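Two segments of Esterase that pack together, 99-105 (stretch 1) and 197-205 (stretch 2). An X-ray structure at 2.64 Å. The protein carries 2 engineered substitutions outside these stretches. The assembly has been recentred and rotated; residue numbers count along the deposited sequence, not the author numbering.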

# COMPACT_ATOMS: atom_id res chain seq x y z
N ALA A 99 9.21 18.03 5.24
CA ALA A 99 10.54 18.01 4.65
C ALA A 99 11.21 19.39 4.70
O ALA A 99 12.39 19.50 5.01
CB ALA A 99 10.48 17.50 3.22
N MET A 100 10.44 20.43 4.38
CA MET A 100 10.97 21.79 4.40
C MET A 100 11.36 22.23 5.81
O MET A 100 12.45 22.78 6.03
CB MET A 100 9.95 22.77 3.80
CG MET A 100 9.83 22.67 2.28
SD MET A 100 8.78 23.94 1.53
CE MET A 100 7.15 23.31 1.92
N GLN A 101 10.47 21.97 6.76
CA GLN A 101 10.75 22.23 8.17
C GLN A 101 12.00 21.47 8.61
O GLN A 101 12.80 21.97 9.41
CB GLN A 101 9.56 21.83 9.04
CG GLN A 101 9.59 22.41 10.43
CD GLN A 101 9.51 23.92 10.42
OE1 GLN A 101 8.56 24.50 9.88
NE2 GLN A 101 10.51 24.57 10.99
N LEU A 102 12.16 20.27 8.06
CA LEU A 102 13.33 19.44 8.36
C LEU A 102 14.60 20.08 7.80
O LEU A 102 15.66 19.99 8.41
CB LEU A 102 13.13 18.03 7.80
CG LEU A 102 14.05 16.92 8.31
CD1 LEU A 102 13.31 15.59 8.27
CD2 LEU A 102 15.33 16.83 7.49
N ASN A 103 14.49 20.72 6.64
CA ASN A 103 15.61 21.46 6.07
C ASN A 103 15.95 22.67 6.92
O ASN A 103 17.11 23.08 7.01
CB ASN A 103 15.30 21.90 4.64
CG ASN A 103 15.69 20.86 3.61
OD1 ASN A 103 16.69 21.01 2.91
ND2 ASN A 103 14.91 19.79 3.52
N LEU A 104 14.93 23.25 7.55
CA LEU A 104 15.12 24.41 8.42
C LEU A 104 15.82 24.05 9.73
O LEU A 104 16.78 24.70 10.13
CB LEU A 104 13.78 25.08 8.71
CG LEU A 104 13.46 26.33 7.89
CD1 LEU A 104 13.79 26.11 6.43
CD2 LEU A 104 12.01 26.74 8.05
N ASP A 105 15.33 23.01 10.40
CA ASP A 105 15.82 22.66 11.73
C ASP A 105 16.96 21.64 11.71
O ASP A 105 17.79 21.62 12.62
CB ASP A 105 14.68 22.13 12.60
CG ASP A 105 13.59 23.16 12.83
OD1 ASP A 105 13.89 24.37 12.74
OD2 ASP A 105 12.44 22.76 13.10
N ASP A 197 8.99 33.65 4.36
CA ASP A 197 10.17 34.50 4.52
C ASP A 197 11.44 33.69 4.73
O ASP A 197 12.55 34.21 4.59
CB ASP A 197 9.96 35.45 5.71
CG ASP A 197 9.40 34.74 6.92
OD1 ASP A 197 8.58 33.81 6.75
OD2 ASP A 197 9.78 35.11 8.05
N ARG A 198 11.28 32.41 5.05
CA ARG A 198 12.41 31.57 5.41
C ARG A 198 12.76 30.56 4.33
O ARG A 198 13.67 29.74 4.50
CB ARG A 198 12.12 30.85 6.73
CG ARG A 198 12.00 31.79 7.93
CD ARG A 198 11.45 31.09 9.16
NE ARG A 198 9.99 31.00 9.15
CZ ARG A 198 9.27 30.43 10.12
NH1 ARG A 198 9.88 29.91 11.18
NH2 ARG A 198 7.95 30.40 10.04
N LEU A 199 12.05 30.62 3.20
CA LEU A 199 12.26 29.67 2.11
C LEU A 199 13.65 29.78 1.50
O LEU A 199 14.24 28.77 1.11
CB LEU A 199 11.21 29.87 1.02
CG LEU A 199 9.81 29.30 1.28
CD1 LEU A 199 8.81 29.90 0.31
CD2 LEU A 199 9.83 27.78 1.17
N SER A 200 14.17 31.00 1.44
CA SER A 200 15.47 31.24 0.81
C SER A 200 16.63 30.74 1.66
O SER A 200 17.78 30.75 1.22
CB SER A 200 15.64 32.73 0.50
OG SER A 200 15.43 33.52 1.66
N SER A 201 16.33 30.30 2.88
CA SER A 201 17.33 29.69 3.74
C SER A 201 17.49 28.21 3.42
O SER A 201 18.50 27.60 3.77
CB SER A 201 16.96 29.88 5.22
OG SER A 201 15.71 29.29 5.52
N ILE A 202 16.49 27.63 2.77
CA ILE A 202 16.60 26.27 2.25
C ILE A 202 17.54 26.26 1.06
O ILE A 202 17.24 26.85 0.03
CB ILE A 202 15.24 25.70 1.82
CG1 ILE A 202 14.24 25.74 2.98
CG2 ILE A 202 15.39 24.29 1.26
CD1 ILE A 202 12.87 25.22 2.62
N GLN A 203 18.68 25.58 1.19
CA GLN A 203 19.69 25.63 0.13
C GLN A 203 19.94 24.27 -0.51
O GLN A 203 20.55 24.19 -1.58
CB GLN A 203 20.99 26.19 0.69
CG GLN A 203 20.85 27.58 1.30
CD GLN A 203 20.91 28.67 0.26
OE1 GLN A 203 21.46 28.48 -0.83
NE2 GLN A 203 20.35 29.83 0.59
N ALA A 204 19.47 23.22 0.14
CA ALA A 204 19.66 21.85 -0.34
C ALA A 204 19.02 21.66 -1.71
O ALA A 204 18.06 22.37 -2.05
CB ALA A 204 19.10 20.86 0.66
N PRO A 205 19.55 20.72 -2.50
CA PRO A 205 18.97 20.40 -3.81
C PRO A 205 17.49 20.05 -3.72
O PRO A 205 17.12 19.07 -3.06
CB PRO A 205 19.79 19.19 -4.27
CG PRO A 205 21.09 19.35 -3.59
CD PRO A 205 20.78 19.95 -2.25

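Stretch 1 is a piece of α-helix that begins earlier in the chain. Its backbone repeats the i to i+4 pattern: Asn-103 N donates to Ala-99 O, Leu-104 N to Met-100 O and Asp-105 N to Gln-101 O, each at 2.9 Å. Stretch 2 has a tighter turn, a 3-10 segment through residues 199-201, in which Ser-201 N reaches Arg-198 O at 3.2 Å and Ile-202 N reaches Leu-199 O at 3.0 Å, both i to i+3. Ile-202 is itself extended (phi -72°, psi 115°), in the loop that follows. The two backbones come nearest at Asn-103 and Ile-202, whose CA atoms lie 6.2 Å apart. No hydrogen bond crosses between the stretches, so the contact, which buries 317 Å² in all, rests mainly on the packing of side chains.

Ile-202 is central to that fit. Its CA-to-CB bond points sideways, but the end of its side chain comes nearer the helix and meets three residues there. Leu-104 CD1 packs against Ile-202 CG1 at 3.5 Å, Met-100 CG lies 4.0 Å from Ile-202 CD1, and Asn-103 OD1 is 3.9 Å from Ile-202 CG2. Met-100 and Leu-104 are about one helical turn apart, so their side chains can both reach the same isoleucine. Branched aliphatic groups suit such a place because they fill space without leaving a polar group to be satisfied. Met-100 also extends its unbranched, flexible chain so that Met-100 SD touches Leu-199 CD2 at 4.0 Å, adding a second apolar contact.

Leu-104 lies beside a more polar part of the turn as well. Leu-104 CD1 is 3.8 Å from Ser-201 OG and 4.1 Å from Arg-198 O, contacts of van der Waals character. Those two oxygens are already engaged with each other: Ser-201 OG donates to Arg-198 O at a very short 2.3 Å, folding the serine side chain back onto its own turn. Arg-198 contributes its CB, 4.3 Å from Leu-104 CD2.

The CA-to-CB bond of Asn-103 points toward stretch 2, yet its polar bonds lie elsewhere. Asn-103 ND2 donates to Ala-99 O at 2.9 Å with a nearly straight angle of 171°, so that carbonyl accepts from both the backbone and the side chain of the same residue. OD1 is hydrogen-bonded elsewhere in the structure. A buried amide is thereby satisfied, while Asn-103 OD1 also sits 3.3 Å from Ala-204 CB, a close approach to a small methyl group.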